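Local coordinates for hemolysin (Streptococcus suis, PDB 3HVN), which probably lyses host cells by binding cholesterol-containing membranes, changing conformation and assembling into an oligomeric pore, at residues R276-K281 / A321-G326; L130-P135 / I230-S235; K82-N87 / L193-G198. The protein carries 1 engineered substitution. All blocks are in the same frame, centred on the assembly; numbering follows the deposited sequence.

Contact 1 (R276-K281 / A321-G326); sequences RSMFIK and AYIFGG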
ATOM      1  N   ARG A 276     -13.825  -2.392 -14.229  1.00130.21           N
ATOM      2  CA  ARG A 276     -13.030  -3.569 -13.891  1.00118.01           C
ATOM      3  C   ARG A 276     -12.320  -3.390 -12.556  1.00105.44           C
ATOM      4  O   ARG A 276     -11.515  -2.475 -12.394  1.00 95.05           O
ATOM      5  CB  ARG A 276     -11.991  -3.848 -14.977  1.00122.60           C
ATOM      6  CG  ARG A 276     -12.562  -4.309 -16.302  1.00138.90           C
ATOM      7  CD  ARG A 276     -11.458  -4.789 -17.234  1.00157.79           C
ATOM      8  NE  ARG A 276     -10.781  -5.977 -16.721  1.00162.02           N
ATOM      9  CZ  ARG A 276      -9.666  -5.952 -15.996  1.00157.79           C
ATOM     10  NH1 ARG A 276      -9.094  -4.795 -15.692  1.00158.73           N
ATOM     11  NH2 ARG A 276      -9.123  -7.086 -15.573  1.00155.57           N
ATOM     12  N   SER A 277     -12.609  -4.267 -11.602  1.00101.08           N
ATOM     13  CA  SER A 277     -11.944  -4.198 -10.305  1.00105.77           C
ATOM     14  C   SER A 277     -10.817  -5.219 -10.222  1.00100.69           C
ATOM     15  O   SER A 277     -11.020  -6.408 -10.482  1.00 98.92           O
ATOM     16  CB  SER A 277     -12.942  -4.410  -9.167  1.00114.74           C
ATOM     17  OG  SER A 277     -12.350  -4.119  -7.912  1.00 97.11           O
ATOM     18  N   MET A 278      -9.628  -4.746  -9.862  1.00 92.44           N
ATOM     19  CA  MET A 278      -8.452  -5.604  -9.809  1.00 85.66           C
ATOM     20  C   MET A 278      -7.674  -5.415  -8.512  1.00 84.35           C
ATOM     21  O   MET A 278      -6.942  -4.439  -8.356  1.00 88.91           O
ATOM     22  CB  MET A 278      -7.546  -5.323 -11.008  1.00 93.56           C
ATOM     23  CG  MET A 278      -6.335  -6.232 -11.106  1.00101.64           C
ATOM     24  SD  MET A 278      -5.286  -5.808 -12.509  1.00 98.15           S
ATOM     25  CE  MET A 278      -6.494  -5.778 -13.832  1.00 55.34           C
ATOM     26  N   PHE A 279      -7.832  -6.354  -7.584  1.00 80.42           N
ATOM     27  CA  PHE A 279      -7.100  -6.306  -6.323  1.00 75.52           C
ATOM     28  C   PHE A 279      -5.788  -7.073  -6.437  1.00 84.74           C
ATOM     29  O   PHE A 279      -5.778  -8.302  -6.469  1.00 91.50           O
ATOM     30  CB  PHE A 279      -7.953  -6.865  -5.184  1.00 80.98           C
ATOM     31  CG  PHE A 279      -9.121  -5.994  -4.822  1.00100.33           C
ATOM     32  CD1 PHE A 279     -10.282  -6.023  -5.576  1.00100.74           C
ATOM     33  CD2 PHE A 279      -9.055  -5.141  -3.733  1.00 99.56           C
ATOM     34  CE1 PHE A 279     -11.356  -5.219  -5.249  1.00 99.48           C
ATOM     35  CE2 PHE A 279     -10.128  -4.336  -3.400  1.00100.43           C
ATOM     36  CZ  PHE A 279     -11.279  -4.375  -4.160  1.00 99.09           C
ATOM     37  N   ILE A 280      -4.683  -6.337  -6.498  1.00 87.83           N
ATOM     38  CA  ILE A 280      -3.380  -6.945  -6.747  1.00 83.22           C
ATOM     39  C   ILE A 280      -2.504  -6.983  -5.499  1.00 91.48           C
ATOM     40  O   ILE A 280      -2.435  -6.013  -4.743  1.00 98.61           O
ATOM     41  CB  ILE A 280      -2.624  -6.199  -7.861  1.00 80.79           C
ATOM     42  CG1 ILE A 280      -3.595  -5.735  -8.948  1.00 76.80           C
ATOM     43  CG2 ILE A 280      -1.534  -7.083  -8.447  1.00104.26           C
ATOM     44  CD1 ILE A 280      -2.936  -4.946 -10.056  1.00 83.55           C
ATOM     45  N   LYS A 281      -1.836  -8.113  -5.293  1.00 79.23           N
ATOM     46  CA  LYS A 281      -0.901  -8.269  -4.185  1.00 67.77           C
ATOM     47  C   LYS A 281       0.521  -8.374  -4.724  1.00 72.96           C
ATOM     48  O   LYS A 281       0.829  -9.275  -5.507  1.00 92.58           O
ATOM     49  CB  LYS A 281      -1.254  -9.507  -3.356  1.00 73.25           C
ATOM     50  CG  LYS A 281      -0.440  -9.670  -2.079  1.00 78.16           C
ATOM     51  CD  LYS A 281       0.921 -10.299  -2.346  1.00 74.22           C
ATOM     52  CE  LYS A 281       0.791 -11.754  -2.759  1.00 78.24           C
ATOM     53  NZ  LYS A 281       2.116 -12.381  -3.014  1.00110.24           N
ATOM     54  N   ALA A 321      -2.993 -11.513  -8.257  1.00 73.69           N
ATOM     55  CA  ALA A 321      -4.100 -10.586  -8.459  1.00 71.91           C
ATOM     56  C   ALA A 321      -5.466 -11.263  -8.518  1.00 75.85           C
ATOM     57  O   ALA A 321      -5.631 -12.317  -9.137  1.00 93.85           O
ATOM     58  CB  ALA A 321      -3.867  -9.751  -9.712  1.00 65.67           C
ATOM     59  N   TYR A 322      -6.439 -10.639  -7.861  1.00 88.44           N
ATOM     60  CA  TYR A 322      -7.832 -11.058  -7.933  1.00 83.76           C
ATOM     61  C   TYR A 322      -8.595 -10.027  -8.755  1.00 81.12           C
ATOM     62  O   TYR A 322      -8.774  -8.887  -8.323  1.00 76.65           O
ATOM     63  CB  TYR A 322      -8.428 -11.160  -6.528  1.00 81.77           C
ATOM     64  CG  TYR A 322      -9.900 -11.507  -6.497  1.00 87.77           C
ATOM     65  CD1 TYR A 322     -10.870 -10.523  -6.632  1.00101.38           C
ATOM     66  CD2 TYR A 322     -10.320 -12.819  -6.322  1.00 85.08           C
ATOM     67  CE1 TYR A 322     -12.216 -10.836  -6.602  1.00108.15           C
ATOM     68  CE2 TYR A 322     -11.663 -13.142  -6.289  1.00 94.37           C
ATOM     69  CZ  TYR A 322     -12.607 -12.146  -6.429  1.00108.68           C
ATOM     70  OH  TYR A 322     -13.945 -12.463  -6.397  1.00118.64           O
ATOM     71  N   ILE A 323      -9.036 -10.426  -9.945  1.00 81.14           N
ATOM     72  CA  ILE A 323      -9.674  -9.492 -10.865  1.00 68.25           C
ATOM     73  C   ILE A 323     -11.116  -9.881 -11.172  1.00 68.83           C
ATOM     74  O   ILE A 323     -11.463 -11.063 -11.176  1.00 64.57           O
ATOM     75  CB  ILE A 323      -8.879  -9.374 -12.189  1.00 66.94           C
ATOM     76  CG1 ILE A 323      -9.306 -10.453 -13.190  1.00 84.51           C
ATOM     77  CG2 ILE A 323      -7.383  -9.449 -11.924  1.00 69.34           C
ATOM     78  CD1 ILE A 323     -10.398 -10.012 -14.150  1.00 99.66           C
ATOM     79  N   PHE A 324     -11.952  -8.879 -11.425  1.00 90.76           N
ATOM     80  CA  PHE A 324     -13.314  -9.127 -11.888  1.00 88.07           C
ATOM     81  C   PHE A 324     -13.889  -7.926 -12.635  1.00 94.06           C
ATOM     82  O   PHE A 324     -13.685  -6.774 -12.242  1.00106.76           O
ATOM     83  CB  PHE A 324     -14.231  -9.556 -10.735  1.00 89.16           C
ATOM     84  CG  PHE A 324     -14.416  -8.509  -9.674  1.00112.41           C
ATOM     85  CD1 PHE A 324     -13.557  -8.443  -8.590  1.00117.80           C
ATOM     86  CD2 PHE A 324     -15.460  -7.603  -9.751  1.00120.77           C
ATOM     87  CE1 PHE A 324     -13.731  -7.485  -7.608  1.00121.02           C
ATOM     88  CE2 PHE A 324     -15.639  -6.643  -8.773  1.00116.32           C
ATOM     89  CZ  PHE A 324     -14.774  -6.585  -7.699  1.00123.82           C
ATOM     90  N   GLY A 325     -14.600  -8.211 -13.721  1.00105.23           N
ATOM     91  CA  GLY A 325     -15.160  -7.177 -14.569  1.00130.43           C
ATOM     92  C   GLY A 325     -14.424  -7.070 -15.891  1.00147.08           C
ATOM     93  O   GLY A 325     -13.248  -7.420 -15.985  1.00148.04           O
ATOM     94  N   GLY A 326     -15.121  -6.589 -16.916  1.00158.13           N
ATOM     95  CA  GLY A 326     -14.523  -6.405 -18.226  1.00170.61           C
ATOM     96  C   GLY A 326     -14.438  -7.686 -19.033  1.00187.02           C
ATOM     97  O   GLY A 326     -15.215  -7.895 -19.963  1.00192.60           O
TER
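Strand R276-K281 runs antiparallel to A321-F324, and side chains facing the same way fill one another's hollows on both faces of the sheet. Two hydrogen-bonded pairs set the register: S277 with F324, whose bond from S277 N to F324 O is 2.8 Å, and F279 with Y322, joined likewise. On the face of these four residues the chief bump is F324. Its CG takes the crowded position between backbone N and carbonyl carbon (chi1 64°), which folds the ring back across the gap so that one face lies over S277. S277 CB makes a CH-pi contact 3.6 Å from the F324 ring centroid; a serine, small here, provides the hollow. F279 crosses F324 obliquely, with F279 CE1 4.0 Å from F324 CE1. On the other face I323 also adopts a crowded rotamer (chi1 87°), turning CG2 against M278 and CD1 towards R276. M278 CG lies 3.5 Å from I323 CG2, the two chains side by side. The R276 stem lies across G325 and G326, which have no side chain, R276 CG 3.5 Å from G326 CA; bent at chi3 (65°), it brings NH2 beside I323 CD1, while NH1 makes a weak hydrogen bond to Q229 OE1. The short methyl of A321 sits beside branched I280, with I280 CG2 3.8 Å from A321 CB. I323 also lies near the bound hexafluoropropanol. These are the third and fourth strands of the central domain 3 sheet of cholesterol-dependent cytolysins: strand 221-236 flanks R276-K281, short strand 333-338 pairs with A321-F324, and helix 201-208 and strand 359-367 pack on the F279-F324 face.

Contact 2 (L130-P135 / I230-S235); sequences LSLNLP and IYYTVS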
ATOM      1  N   LEU A 130     -32.930   7.663 -13.746  1.00142.97           N
ATOM      2  CA  LEU A 130     -31.532   7.250 -13.732  1.00137.26           C
ATOM      3  C   LEU A 130     -30.733   7.949 -14.828  1.00142.62           C
ATOM      4  O   LEU A 130     -31.275   8.307 -15.875  1.00153.23           O
ATOM      5  CB  LEU A 130     -31.417   5.732 -13.894  1.00129.92           C
ATOM      6  CG  LEU A 130     -31.513   4.873 -12.631  1.00122.20           C
ATOM      7  CD1 LEU A 130     -32.676   5.306 -11.753  1.00117.60           C
ATOM      8  CD2 LEU A 130     -31.625   3.397 -12.993  1.00104.90           C
ATOM      9  N   SER A 131     -29.441   8.137 -14.577  1.00138.02           N
ATOM     10  CA  SER A 131     -28.554   8.778 -15.539  1.00139.00           C
ATOM     11  C   SER A 131     -27.264   7.982 -15.709  1.00132.59           C
ATOM     12  O   SER A 131     -26.813   7.306 -14.783  1.00119.53           O
ATOM     13  CB  SER A 131     -28.235  10.209 -15.104  1.00138.18           C
ATOM     14  OG  SER A 131     -27.608  10.228 -13.834  1.00147.39           O
ATOM     15  N   LEU A 132     -26.675   8.067 -16.897  1.00131.67           N
ATOM     16  CA  LEU A 132     -25.453   7.334 -17.204  1.00120.98           C
ATOM     17  C   LEU A 132     -24.254   8.267 -17.344  1.00116.70           C
ATOM     18  O   LEU A 132     -24.097   8.944 -18.359  1.00108.50           O
ATOM     19  CB  LEU A 132     -25.629   6.510 -18.481  1.00117.71           C
ATOM     20  CG  LEU A 132     -24.404   5.724 -18.949  1.00119.78           C
ATOM     21  CD1 LEU A 132     -23.846   4.878 -17.817  1.00114.07           C
ATOM     22  CD2 LEU A 132     -24.745   4.858 -20.153  1.00121.91           C
ATOM     23  N   ASN A 133     -23.413   8.295 -16.315  1.00120.21           N
ATOM     24  CA  ASN A 133     -22.210   9.119 -16.326  1.00119.48           C
ATOM     25  C   ASN A 133     -21.003   8.356 -16.862  1.00120.84           C
ATOM     26  O   ASN A 133     -20.783   7.199 -16.510  1.00111.90           O
ATOM     27  CB  ASN A 133     -21.913   9.644 -14.921  1.00112.67           C
ATOM     28  CG  ASN A 133     -20.597  10.395 -14.843  1.00117.73           C
ATOM     29  OD1 ASN A 133     -20.141  10.980 -15.827  1.00110.68           O
ATOM     30  ND2 ASN A 133     -19.979  10.386 -13.667  1.00126.09           N
ATOM     31  N   LEU A 134     -20.227   9.009 -17.720  1.00124.30           N
ATOM     32  CA  LEU A 134     -19.010   8.411 -18.255  1.00124.03           C
ATOM     33  C   LEU A 134     -17.787   9.223 -17.836  1.00134.54           C
ATOM     34  O   LEU A 134     -17.896  10.421 -17.574  1.00147.23           O
ATOM     35  CB  LEU A 134     -19.090   8.288 -19.780  1.00126.08           C
ATOM     36  CG  LEU A 134     -20.049   7.219 -20.317  1.00130.41           C
ATOM     37  CD1 LEU A 134     -21.498   7.674 -20.212  1.00152.12           C
ATOM     38  CD2 LEU A 134     -19.702   6.839 -21.750  1.00103.07           C
ATOM     39  N   PRO A 135     -16.616   8.570 -17.770  1.00131.01           N
ATOM     40  CA  PRO A 135     -15.367   9.175 -17.296  1.00142.37           C
ATOM     41  C   PRO A 135     -15.131  10.577 -17.851  1.00162.66           C
ATOM     42  O   PRO A 135     -15.193  11.550 -17.099  1.00171.28           O
ATOM     43  CB  PRO A 135     -14.293   8.204 -17.819  1.00142.34           C
ATOM     44  CG  PRO A 135     -15.018   7.316 -18.816  1.00141.06           C
ATOM     45  CD  PRO A 135     -16.380   7.196 -18.233  1.00132.99           C
ATOM     46  N   ILE A 230     -12.994   2.154 -13.809  1.00119.89           N
ATOM     47  CA  ILE A 230     -14.407   2.393 -14.072  1.00120.91           C
ATOM     48  C   ILE A 230     -14.649   2.803 -15.521  1.00120.63           C
ATOM     49  O   ILE A 230     -14.032   3.746 -16.032  1.00122.10           O
ATOM     50  CB  ILE A 230     -15.022   3.429 -13.099  1.00116.86           C
ATOM     51  CG1 ILE A 230     -16.368   2.929 -12.584  1.00120.82           C
ATOM     52  CG2 ILE A 230     -15.186   4.780 -13.764  1.00119.61           C
ATOM     53  CD1 ILE A 230     -16.299   1.558 -11.973  1.00132.37           C
ATOM     54  N   TYR A 231     -15.539   2.063 -16.177  1.00118.54           N
ATOM     55  CA  TYR A 231     -15.944   2.356 -17.543  1.00129.75           C
ATOM     56  C   TYR A 231     -17.104   3.342 -17.540  1.00128.27           C
ATOM     57  O   TYR A 231     -17.122   4.292 -18.321  1.00126.63           O
ATOM     58  CB  TYR A 231     -16.350   1.077 -18.277  1.00139.38           C
ATOM     59  CG  TYR A 231     -15.201   0.139 -18.572  1.00148.70           C
ATOM     60  CD1 TYR A 231     -15.120  -1.105 -17.963  1.00145.83           C
ATOM     61  CD2 TYR A 231     -14.197   0.499 -19.461  1.00152.79           C
ATOM     62  CE1 TYR A 231     -14.073  -1.965 -18.231  1.00144.25           C
ATOM     63  CE2 TYR A 231     -13.145  -0.353 -19.734  1.00149.09           C
ATOM     64  CZ  TYR A 231     -13.088  -1.584 -19.117  1.00147.14           C
ATOM     65  OH  TYR A 231     -12.042  -2.437 -19.385  1.00151.18           O
ATOM     66  N   TYR A 232     -18.076   3.110 -16.662  1.00120.09           N
ATOM     67  CA  TYR A 232     -19.186   4.048 -16.517  1.00110.18           C
ATOM     68  C   TYR A 232     -19.725   4.097 -15.091  1.00112.84           C
ATOM     69  O   TYR A 232     -19.225   3.406 -14.206  1.00125.10           O
ATOM     70  CB  TYR A 232     -20.306   3.746 -17.520  1.00115.31           C
ATOM     71  CG  TYR A 232     -20.982   2.404 -17.342  1.00128.84           C
ATOM     72  CD1 TYR A 232     -22.111   2.274 -16.544  1.00135.01           C
ATOM     73  CD2 TYR A 232     -20.503   1.272 -17.987  1.00139.04           C
ATOM     74  CE1 TYR A 232     -22.738   1.053 -16.386  1.00141.22           C
ATOM     75  CE2 TYR A 232     -21.124   0.046 -17.835  1.00144.94           C
ATOM     76  CZ  TYR A 232     -22.241  -0.058 -17.033  1.00143.97           C
ATOM     77  OH  TYR A 232     -22.862  -1.276 -16.876  1.00136.52           O
ATOM     78  N   THR A 233     -20.739   4.928 -14.876  1.00106.95           N
ATOM     79  CA  THR A 233     -21.293   5.130 -13.543  1.00107.96           C
ATOM     80  C   THR A 233     -22.763   5.521 -13.617  1.00116.58           C
ATOM     81  O   THR A 233     -23.105   6.596 -14.111  1.00134.17           O
ATOM     82  CB  THR A 233     -20.529   6.229 -12.779  1.00 98.60           C
ATOM     83  OG1 THR A 233     -19.119   5.982 -12.859  1.00 91.53           O
ATOM     84  CG2 THR A 233     -20.955   6.261 -11.320  1.00101.87           C
ATOM     85  N   VAL A 234     -23.631   4.646 -13.123  1.00112.50           N
ATOM     86  CA  VAL A 234     -25.062   4.921 -13.111  1.00117.20           C
ATOM     87  C   VAL A 234     -25.446   5.731 -11.878  1.00121.27           C
ATOM     88  O   VAL A 234     -25.141   5.345 -10.746  1.00116.94           O
ATOM     89  CB  VAL A 234     -25.892   3.627 -13.147  1.00119.97           C
ATOM     90  CG1 VAL A 234     -27.376   3.955 -13.190  1.00121.90           C
ATOM     91  CG2 VAL A 234     -25.493   2.775 -14.343  1.00113.65           C
ATOM     92  N   SER A 235     -26.116   6.856 -12.107  1.00123.93           N
ATOM     93  CA  SER A 235     -26.542   7.733 -11.025  1.00113.77           C
ATOM     94  C   SER A 235     -28.061   7.752 -10.906  1.00126.83           C
ATOM     95  O   SER A 235     -28.773   7.639 -11.904  1.00140.61           O
ATOM     96  CB  SER A 235     -26.019   9.154 -11.252  1.00102.73           C
ATOM     97  OG  SER A 235     -24.613   9.159 -11.420  1.00103.82           O
TER
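The backbones of L130-N133 and Y232-S235 run antiparallel at 161°, 4.7 Å apart between the axes of these short strands, and are laced by hydrogen-bonded pairs S131-S235 and N133-T233 around the non-hydrogen-bonded pair L132-V234. The S131-S235 bonds are the straighter: S235 N gives its hydrogen to S131 O at 2.8 Å, in the carbonyl plane. S131 puts OG in the crowded position between N and carbonyl carbon (chi1 60°), from where it adds a weak bond to S235 O at 3.4 Å and lies against S235 CB. Small hydroxyl residues suit this face, where T233 and S235 are only partly buried and N133 is exposed. The face of L132 and V234 is apolar. L132 stands with CG anti to its backbone N and thrusts CD1 across the strands to Y232, whose ring it meets obliquely, L132 CD1 to Y232 CD1 3.4 Å. L130 CG comes no nearer than a loose 4.3 Å to V234 CG1. The ladder ends beside a classic beta bulge: Y231 and Y232 both face Y274 of strand 266-274, and the chain turns a corner at Y231, so that strand 221-236 changes sheet or face there, consistent with its passage from domain 3 into domain 1 in cholesterol-dependent cytolysins. Opposite the corner stands P135, which has no N-H to prolong the ladder; its CD rests against Y231 O. L132 and L134 are backed by W165 and Y232 by L162, both of helix 151-166, and the Y232 ring meets that of Y274 nearly parallel. The Y231 hydroxyl bonds to A350 O.

Contact 3 (K82-N87 / L193-G198); sequences KNITNN and LKTKFG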
ATOM      1  N   LYS A  82       0.942   1.743  14.984  1.00 94.34           N
ATOM      2  CA  LYS A  82       0.238   2.827  14.307  1.00 86.70           C
ATOM      3  C   LYS A  82      -1.267   2.585  14.270  1.00 85.85           C
ATOM      4  O   LYS A  82      -1.750   1.537  14.701  1.00 86.27           O
ATOM      5  CB  LYS A  82       0.769   3.011  12.885  1.00 89.43           C
ATOM      6  CG  LYS A  82       2.102   3.734  12.800  1.00 94.97           C
ATOM      7  CD  LYS A  82       2.450   4.068  11.358  1.00 97.88           C
ATOM      8  CE  LYS A  82       3.652   4.994  11.277  1.00103.62           C
ATOM      9  NZ  LYS A  82       3.975   5.365   9.871  1.00103.94           N
ATOM     10  N   ASN A  83      -2.003   3.562  13.749  1.00 78.89           N
ATOM     11  CA  ASN A  83      -3.452   3.455  13.632  1.00 74.00           C
ATOM     12  C   ASN A  83      -3.949   3.897  12.261  1.00 81.10           C
ATOM     13  O   ASN A  83      -3.543   4.940  11.749  1.00 95.70           O
ATOM     14  CB  ASN A  83      -4.139   4.283  14.718  1.00 77.41           C
ATOM     15  CG  ASN A  83      -5.648   4.310  14.562  1.00 94.82           C
ATOM     16  OD1 ASN A  83      -6.298   3.265  14.515  1.00 98.80           O
ATOM     17  ND2 ASN A  83      -6.214   5.508  14.483  1.00 98.42           N
ATOM     18  N   ILE A  84      -4.830   3.096  11.668  1.00 68.85           N
ATOM     19  CA  ILE A  84      -5.423   3.443  10.382  1.00 66.71           C
ATOM     20  C   ILE A  84      -6.920   3.712  10.524  1.00 68.26           C
ATOM     21  O   ILE A  84      -7.636   2.980  11.214  1.00 82.44           O
ATOM     22  CB  ILE A  84      -5.181   2.352   9.316  1.00 78.70           C
ATOM     23  CG1 ILE A  84      -5.584   2.862   7.931  1.00 88.55           C
ATOM     24  CG2 ILE A  84      -5.938   1.079   9.662  1.00 54.53           C
ATOM     25  CD1 ILE A  84      -5.361   1.861   6.821  1.00 79.68           C
ATOM     26  N   THR A  85      -7.375   4.774   9.868  1.00 68.94           N
ATOM     27  CA  THR A  85      -8.768   5.194   9.934  1.00 79.71           C
ATOM     28  C   THR A  85      -9.334   5.366   8.531  1.00 85.27           C
ATOM     29  O   THR A  85      -8.655   5.875   7.641  1.00101.04           O
ATOM     30  CB  THR A  85      -8.908   6.528  10.692  1.00 80.24           C
ATOM     31  OG1 THR A  85      -8.518   6.349  12.059  1.00 88.43           O
ATOM     32  CG2 THR A  85     -10.342   7.032  10.638  1.00 81.39           C
ATOM     33  N   ASN A  86     -10.577   4.938   8.335  1.00 74.42           N
ATOM     34  CA  ASN A  86     -11.229   5.096   7.040  1.00 80.89           C
ATOM     35  C   ASN A  86     -12.710   5.437   7.161  1.00 92.72           C
ATOM     36  O   ASN A  86     -13.509   4.634   7.643  1.00 98.81           O
ATOM     37  CB  ASN A  86     -11.042   3.843   6.182  1.00 92.83           C
ATOM     38  CG  ASN A  86     -11.325   4.099   4.714  1.00 93.46           C
ATOM     39  OD1 ASN A  86     -11.155   5.215   4.222  1.00 82.57           O
ATOM     40  ND2 ASN A  86     -11.755   3.062   4.004  1.00107.91           N
ATOM     41  N   ASN A  87     -13.066   6.637   6.718  1.00 92.37           N
ATOM     42  CA  ASN A  87     -14.448   7.094   6.742  1.00 96.75           C
ATOM     43  C   ASN A  87     -14.910   7.415   5.327  1.00 96.95           C
ATOM     44  O   ASN A  87     -14.507   8.426   4.754  1.00117.24           O
ATOM     45  CB  ASN A  87     -14.574   8.331   7.632  1.00108.82           C
ATOM     46  CG  ASN A  87     -15.998   8.589   8.077  1.00115.51           C
ATOM     47  OD1 ASN A  87     -16.951   8.097   7.474  1.00117.49           O
ATOM     48  ND2 ASN A  87     -16.149   9.366   9.143  1.00115.32           N
ATOM     49  N   LEU A 193      -5.912  -3.805   6.624  1.00 90.54           N
ATOM     50  CA  LEU A 193      -6.348  -4.009   5.248  1.00 73.52           C
ATOM     51  C   LEU A 193      -7.873  -4.002   5.196  1.00 77.48           C
ATOM     52  O   LEU A 193      -8.477  -3.456   4.267  1.00 74.10           O
ATOM     53  CB  LEU A 193      -5.803  -5.325   4.696  1.00 67.71           C
ATOM     54  CG  LEU A 193      -4.287  -5.381   4.508  1.00 73.50           C
ATOM     55  CD1 LEU A 193      -3.846  -6.783   4.132  1.00 78.51           C
ATOM     56  CD2 LEU A 193      -3.837  -4.371   3.462  1.00 82.42           C
ATOM     57  N   LYS A 194      -8.487  -4.609   6.209  1.00 77.75           N
ATOM     58  CA  LYS A 194      -9.939  -4.630   6.346  1.00 84.23           C
ATOM     59  C   LYS A 194     -10.481  -3.216   6.494  1.00 88.27           C
ATOM     60  O   LYS A 194     -11.652  -2.952   6.209  1.00 93.78           O
ATOM     61  CB  LYS A 194     -10.353  -5.468   7.554  1.00 85.92           C
ATOM     62  CG  LYS A 194     -10.217  -6.968   7.357  1.00 93.49           C
ATOM     63  CD  LYS A 194     -11.520  -7.593   6.895  1.00105.52           C
ATOM     64  CE  LYS A 194     -12.563  -7.538   7.998  1.00115.55           C
ATOM     65  NZ  LYS A 194     -13.736  -8.402   7.697  1.00133.59           N
ATOM     66  N   THR A 195      -9.619  -2.311   6.946  1.00 77.45           N
ATOM     67  CA  THR A 195      -9.987  -0.908   7.072  1.00 83.00           C
ATOM     68  C   THR A 195      -9.715  -0.174   5.767  1.00 92.93           C
ATOM     69  O   THR A 195     -10.479   0.701   5.365  1.00104.42           O
ATOM     70  CB  THR A 195      -9.217  -0.225   8.214  1.00 78.54           C
ATOM     71  OG1 THR A 195      -9.568  -0.837   9.460  1.00 65.67           O
ATOM     72  CG2 THR A 195      -9.552   1.261   8.276  1.00 74.62           C
ATOM     73  N   LYS A 196      -8.622  -0.543   5.107  1.00 85.65           N
ATOM     74  CA  LYS A 196      -8.237   0.093   3.854  1.00 81.51           C
ATOM     75  C   LYS A 196      -9.163  -0.296   2.703  1.00 83.44           C
ATOM     76  O   LYS A 196      -9.300   0.454   1.736  1.00 89.19           O
ATOM     77  CB  LYS A 196      -6.789  -0.253   3.499  1.00 87.36           C
ATOM     78  CG  LYS A 196      -6.265   0.453   2.257  1.00 91.26           C
ATOM     79  CD  LYS A 196      -6.103   1.947   2.490  1.00 78.82           C
ATOM     80  CE  LYS A 196      -5.477   2.626   1.281  1.00 83.82           C
ATOM     81  NZ  LYS A 196      -5.213   4.071   1.524  1.00 89.33           N
ATOM     82  N   PHE A 197      -9.799  -1.460   2.809  1.00 84.34           N
ATOM     83  CA  PHE A 197     -10.660  -1.950   1.735  1.00 75.28           C
ATOM     84  C   PHE A 197     -12.050  -2.368   2.207  1.00 76.19           C
ATOM     85  O   PHE A 197     -13.020  -2.294   1.446  1.00 71.49           O
ATOM     86  CB  PHE A 197      -9.985  -3.106   0.996  1.00 69.16           C
ATOM     87  CG  PHE A 197      -8.632  -2.763   0.448  1.00 78.04           C
ATOM     88  CD1 PHE A 197      -7.484  -3.086   1.151  1.00 68.17           C
ATOM     89  CD2 PHE A 197      -8.509  -2.103  -0.763  1.00 81.84           C
ATOM     90  CE1 PHE A 197      -6.239  -2.766   0.651  1.00 59.35           C
ATOM     91  CE2 PHE A 197      -7.264  -1.781  -1.268  1.00 45.11           C
ATOM     92  CZ  PHE A 197      -6.128  -2.112  -0.561  1.00 59.39           C
ATOM     93  N   GLY A 198     -12.147  -2.805   3.457  1.00 90.08           N
ATOM     94  CA  GLY A 198     -13.425  -3.210   4.009  1.00 96.04           C
ATOM     95  C   GLY A 198     -13.416  -4.638   4.510  1.00104.57           C
ATOM     96  O   GLY A 198     -12.360  -5.214   4.768  1.00116.34           O
TER
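With CG1 anti to the backbone N (chi1 -169°), I84 holds its other branch, CG2, towards the helix; N86, two residues along the strand, likewise sets CG anti to N (chi1 -163°) and carries its amide to the same helix turn. T195 answers from helix 190-196 with OG1 anti to the carbonyl carbon (chi1 -63°), which directs CG2 at the strand. I84 and T195 meet tip to tip, I84 CG2 lying 3.8 Å from T195 CB, while T195 CG2 rests 3.6 Å from N86 CB. A beta-branched residue that offers a methyl one way and a hydroxyl the other suits this spot: T195 OG1 bonds back to S191 O in its own helix, with a weak second bond to S378 OG. N86 ND2 donates a weak, bent hydrogen bond of 3.0 Å to T195 O, near the end of the helix. I84 CD1 reaches K196 CB at 4.2 Å, the two side chains crossing at about a right angle. A few methyl contacts and one weak bond, without a salt bridge, make a modest interface, consistent with the release from domain 2 that this first helical bundle undergoes in related cytolysins before rebuilding as a membrane-spanning hairpin.

How the contacts relate
Contacts 1 and 2 are buried strand pairings; contact 3 is a smaller surface contact of a helix on a strand. The first two share a sheet, since strands 276-284 and 221-236 are neighbours in it, and they meet where R276 CD packs on Y231 OH. In contact 1 every touching residue is buried, and the F279-F324 face is covered largely by apolar side chains, whereas contact 2 divides into a leucine and tyrosine face and a more exposed hydroxyl face. In contact 3 a side-chain amide replaces the backbone ladder. F197, just past the end of helix 190-196, nevertheless packs on F279, linking contacts 1 and 3; contacts 2 and 3 stay about 14 Å apart at their nearest atoms.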